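Local coordinates for protein AopB (Aeromonas hydrophila, PDB 3WXX) that probably serves as a membrane-inserting translocator of the type III secretion system, held by its chaperone AcrH before the translocon assembles, at residues B[35-43]-B[190-198]. Sequence-based numbering, arbitrary orientation.
Sequences GTANAAKLL and VAIVSIAVT
G35 and S194, their CA atoms 5.0 Å apart, mark a helix-helix crossing through small residues (G35, A39 and S194) in this all-helical chain. The C-terminal turns of helix 24-42 lie across the end of helix 179-198, which belongs to the SseC-like family region and to a predicted transmembrane segment, with the short axes 8.1 Å apart at 118°. The bare CA of glycine lets the backbone of G35 come within 3.7 Å of T198 OG1. A39, one turn on, puts only a methyl into the interface, and S194 is hardly bulkier.

Apolar packing flanks this crossing. The CG1 methyl of V193, anti to its backbone N (chi1 174°), rests on A39, while its other branch, CG2, meets L43 CD1 tip to tip at 4.1 Å. L43, just past the helix end, also lays CD1 against the backbone and CB of V190; its side chain is long enough to reach both valines from there. At the other end V197 sets CG1 against ND2 and CB of N38 and CG2 against CB, the two side chains crossing at about a right angle in van der Waals contact.

The hydroxyls of T36 and T198 bond to carbonyls of their own helices, as suits threonine in a helix: T36 OG1 bonds the carbonyl of Q33. S194 OG lies close to V190 O, and it touches T36 CG2, at 3.6 Å, and the A39 methyl.

Other faces of helix 179-198 pack on helix 126-151, through A191, and on helix 201-217, through I192, and T198 also touches L15 of the AcrH chain. T198 OG1 bonds S194 O at 2.8 Å, from above the carbonyl plane, with the backbone N of T198 on the other face.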
ATOM      1  N   GLY B  35     -11.040   6.834  10.444  1.00 70.92           N
ATOM      2  CA  GLY B  35     -11.776   6.826   9.190  1.00 67.66           C
ATOM      3  C   GLY B  35     -12.392   5.494   8.825  1.00 66.63           C
ATOM      4  O   GLY B  35     -13.495   5.472   8.314  1.00 74.77           O
ATOM      5  N   THR B  36     -11.702   4.385   9.085  1.00 64.80           N
ATOM      6  CA  THR B  36     -12.251   3.052   8.782  1.00 75.45           C
ATOM      7  C   THR B  36     -13.177   2.543   9.876  1.00 77.74           C
ATOM      8  O   THR B  36     -14.026   1.680   9.636  1.00 80.44           O
ATOM      9  CB  THR B  36     -11.157   1.969   8.496  1.00 82.69           C
ATOM     10  OG1 THR B  36     -10.173   1.962   9.532  1.00 95.31           O
ATOM     11  CG2 THR B  36     -10.471   2.219   7.160  1.00 77.88           C
ATOM     12  N   ALA B  37     -13.003   3.053  11.089  1.00 85.57           N
ATOM     13  CA  ALA B  37     -13.917   2.724  12.179  1.00 84.45           C
ATOM     14  C   ALA B  37     -15.298   3.290  11.849  1.00 82.71           C
ATOM     15  O   ALA B  37     -16.290   2.550  11.872  1.00 76.91           O
ATOM     16  CB  ALA B  37     -13.402   3.289  13.487  1.00 83.90           C
ATOM     17  N   ASN B  38     -15.346   4.592  11.541  1.00 71.30           N
ATOM     18  CA  ASN B  38     -16.578   5.226  11.057  1.00 78.48           C
ATOM     19  C   ASN B  38     -17.115   4.582   9.787  1.00 81.15           C
ATOM     20  O   ASN B  38     -18.306   4.623   9.532  1.00 87.53           O
ATOM     21  CB  ASN B  38     -16.355   6.719  10.777  1.00 82.05           C
ATOM     22  CG  ASN B  38     -16.126   7.539  12.041  1.00 86.92           C
ATOM     23  OD1 ASN B  38     -16.513   7.132  13.137  1.00106.92           O
ATOM     24  ND2 ASN B  38     -15.511   8.709  11.890  1.00 76.64           N
ATOM     25  N   ALA B  39     -16.221   4.058   8.958  1.00 88.04           N
ATOM     26  CA  ALA B  39     -16.609   3.424   7.713  1.00 85.38           C
ATOM     27  C   ALA B  39     -17.394   2.153   7.978  1.00 87.57           C
ATOM     28  O   ALA B  39     -18.446   1.942   7.387  1.00 84.18           O
ATOM     29  CB  ALA B  39     -15.377   3.118   6.870  1.00 86.76           C
ATOM     30  N   ALA B  40     -16.862   1.299   8.851  1.00 99.34           N
ATOM     31  CA  ALA B  40     -17.508   0.021   9.220  1.00 99.60           C
ATOM     32  C   ALA B  40     -18.873   0.253   9.884  1.00101.19           C
ATOM     33  O   ALA B  40     -19.872  -0.391   9.549  1.00 88.03           O
ATOM     34  CB  ALA B  40     -16.598  -0.756  10.154  1.00105.74           C
ATOM     35  N   LYS B  41     -18.878   1.186  10.837  1.00108.06           N
ATOM     36  CA  LYS B  41     -20.088   1.703  11.462  1.00104.23           C
ATOM     37  C   LYS B  41     -21.153   2.012  10.396  1.00101.92           C
ATOM     38  O   LYS B  41     -22.149   1.308  10.308  1.00114.62           O
ATOM     39  CB  LYS B  41     -19.719   2.936  12.302  1.00113.83           C
ATOM     40  CG  LYS B  41     -20.859   3.633  13.026  1.00130.45           C
ATOM     41  CD  LYS B  41     -20.290   4.752  13.906  1.00132.34           C
ATOM     42  CE  LYS B  41     -21.156   5.985  13.952  1.00128.70           C
ATOM     43  NZ  LYS B  41     -20.366   7.154  14.421  1.00124.06           N
ATOM     44  N   LEU B  42     -20.923   3.021   9.559  1.00 95.64           N
ATOM     45  CA  LEU B  42     -21.861   3.383   8.472  1.00 84.59           C
ATOM     46  C   LEU B  42     -22.225   2.238   7.525  1.00 83.52           C
ATOM     47  O   LEU B  42     -23.262   2.286   6.891  1.00 92.47           O
ATOM     48  CB  LEU B  42     -21.300   4.538   7.634  1.00 85.58           C
ATOM     49  CG  LEU B  42     -21.585   5.985   8.073  1.00 81.53           C
ATOM     50  CD1 LEU B  42     -21.308   6.240   9.540  1.00 79.20           C
ATOM     51  CD2 LEU B  42     -20.748   6.933   7.228  1.00 89.04           C
ATOM     52  N   LEU B  43     -21.387   1.213   7.422  1.00 90.18           N
ATOM     53  CA  LEU B  43     -21.694   0.071   6.555  1.00 91.95           C
ATOM     54  C   LEU B  43     -22.347  -1.106   7.282  1.00 97.81           C
ATOM     55  O   LEU B  43     -22.470  -2.198   6.723  1.00 94.34           O
ATOM     56  CB  LEU B  43     -20.429  -0.380   5.813  1.00 97.67           C
ATOM     57  CG  LEU B  43     -19.902   0.591   4.748  1.00 97.07           C
ATOM     58  CD1 LEU B  43     -18.482   0.228   4.335  1.00105.73           C
ATOM     59  CD2 LEU B  43     -20.806   0.627   3.528  1.00 93.88           C
ATOM     60  N   VAL B 190     -15.175  -0.234   0.947  1.00 75.04           N
ATOM     61  CA  VAL B 190     -14.919   0.293   2.315  1.00 84.49           C
ATOM     62  C   VAL B 190     -13.936   1.492   2.222  1.00 74.74           C
ATOM     63  O   VAL B 190     -14.173   2.556   2.830  1.00 61.03           O
ATOM     64  CB  VAL B 190     -14.496  -0.783   3.383  1.00 98.15           C
ATOM     65  CG1 VAL B 190     -14.949  -2.194   3.017  1.00 94.23           C
ATOM     66  CG2 VAL B 190     -12.992  -0.781   3.610  1.00110.68           C
ATOM     67  N   ALA B 191     -12.866   1.321   1.428  1.00 62.86           N
ATOM     68  CA  ALA B 191     -11.867   2.390   1.217  1.00 62.78           C
ATOM     69  C   ALA B 191     -12.497   3.701   0.747  1.00 59.41           C
ATOM     70  O   ALA B 191     -12.161   4.773   1.264  1.00 44.84           O
ATOM     71  CB  ALA B 191     -10.786   1.941   0.231  1.00 64.79           C
ATOM     72  N   ILE B 192     -13.401   3.612  -0.240  1.00 59.11           N
ATOM     73  CA  ILE B 192     -14.136   4.802  -0.719  1.00 58.29           C
ATOM     74  C   ILE B 192     -14.870   5.513   0.403  1.00 61.92           C
ATOM     75  O   ILE B 192     -14.834   6.746   0.504  1.00 52.88           O
ATOM     76  CB  ILE B 192     -15.156   4.482  -1.824  1.00 50.11           C
ATOM     77  CG1 ILE B 192     -14.436   4.320  -3.153  1.00 53.85           C
ATOM     78  CG2 ILE B 192     -16.091   5.643  -2.021  1.00 49.95           C
ATOM     79  CD1 ILE B 192     -14.025   2.912  -3.434  1.00 57.36           C
ATOM     80  N   VAL B 193     -15.544   4.731   1.235  1.00 63.27           N
ATOM     81  CA  VAL B 193     -16.272   5.317   2.334  1.00 69.40           C
ATOM     82  C   VAL B 193     -15.253   5.983   3.244  1.00 68.04           C
ATOM     83  O   VAL B 193     -15.380   7.168   3.580  1.00 65.71           O
ATOM     84  CB  VAL B 193     -17.097   4.260   3.094  1.00 75.84           C
ATOM     85  CG1 VAL B 193     -17.745   4.871   4.322  1.00 77.28           C
ATOM     86  CG2 VAL B 193     -18.164   3.657   2.190  1.00 75.26           C
ATOM     87  N   SER B 194     -14.242   5.212   3.640  1.00 63.10           N
ATOM     88  CA  SER B 194     -13.190   5.730   4.523  1.00 65.50           C
ATOM     89  C   SER B 194     -12.644   7.043   3.972  1.00 70.02           C
ATOM     90  O   SER B 194     -12.402   7.960   4.751  1.00 79.03           O
ATOM     91  CB  SER B 194     -12.058   4.714   4.695  1.00 67.89           C
ATOM     92  OG  SER B 194     -12.523   3.382   4.473  1.00 82.50           O
ATOM     93  N   ILE B 195     -12.421   7.137   2.647  1.00 66.75           N
ATOM     94  CA  ILE B 195     -11.924   8.402   2.062  1.00 61.49           C
ATOM     95  C   ILE B 195     -12.964   9.479   2.290  1.00 58.52           C
ATOM     96  O   ILE B 195     -12.640  10.564   2.767  1.00 51.83           O
ATOM     97  CB  ILE B 195     -11.617   8.334   0.544  1.00 62.55           C
ATOM     98  CG1 ILE B 195     -10.470   7.370   0.198  1.00 66.29           C
ATOM     99  CG2 ILE B 195     -11.234   9.704   0.011  1.00 58.52           C
ATOM    100  CD1 ILE B 195      -9.102   7.810   0.672  1.00 68.45           C
ATOM    101  N   ALA B 196     -14.221   9.146   1.992  1.00 65.12           N
ATOM    102  CA  ALA B 196     -15.324  10.086   2.145  1.00 62.15           C
ATOM    103  C   ALA B 196     -15.290  10.667   3.528  1.00 65.61           C
ATOM    104  O   ALA B 196     -15.277  11.882   3.699  1.00 55.68           O
ATOM    105  CB  ALA B 196     -16.651   9.410   1.907  1.00 63.39           C
ATOM    106  N   VAL B 197     -15.209   9.783   4.518  1.00 77.01           N
ATOM    107  CA  VAL B 197     -15.117  10.191   5.932  1.00 82.44           C
ATOM    108  C   VAL B 197     -13.900  11.076   6.220  1.00 82.08           C
ATOM    109  O   VAL B 197     -14.046  12.167   6.738  1.00 79.75           O
ATOM    110  CB  VAL B 197     -15.058   8.957   6.864  1.00 83.56           C
ATOM    111  CG1 VAL B 197     -14.579   9.343   8.258  1.00 83.78           C
ATOM    112  CG2 VAL B 197     -16.422   8.264   6.914  1.00 86.27           C
ATOM    113  N   THR B 198     -12.710  10.577   5.894  1.00 80.63           N
ATOM    114  CA  THR B 198     -11.458  11.226   6.282  1.00 79.59           C
ATOM    115  C   THR B 198     -11.204  12.545   5.536  1.00 77.49           C
ATOM    116  O   THR B 198     -10.619  13.455   6.086  1.00 79.56           O
ATOM    117  CB  THR B 198     -10.223  10.319   6.002  1.00 85.99           C
ATOM    118  OG1 THR B 198     -10.441   8.955   6.424  1.00 88.41           O
ATOM    119  CG2 THR B 198      -8.998  10.885   6.683  1.00 75.89           C
TER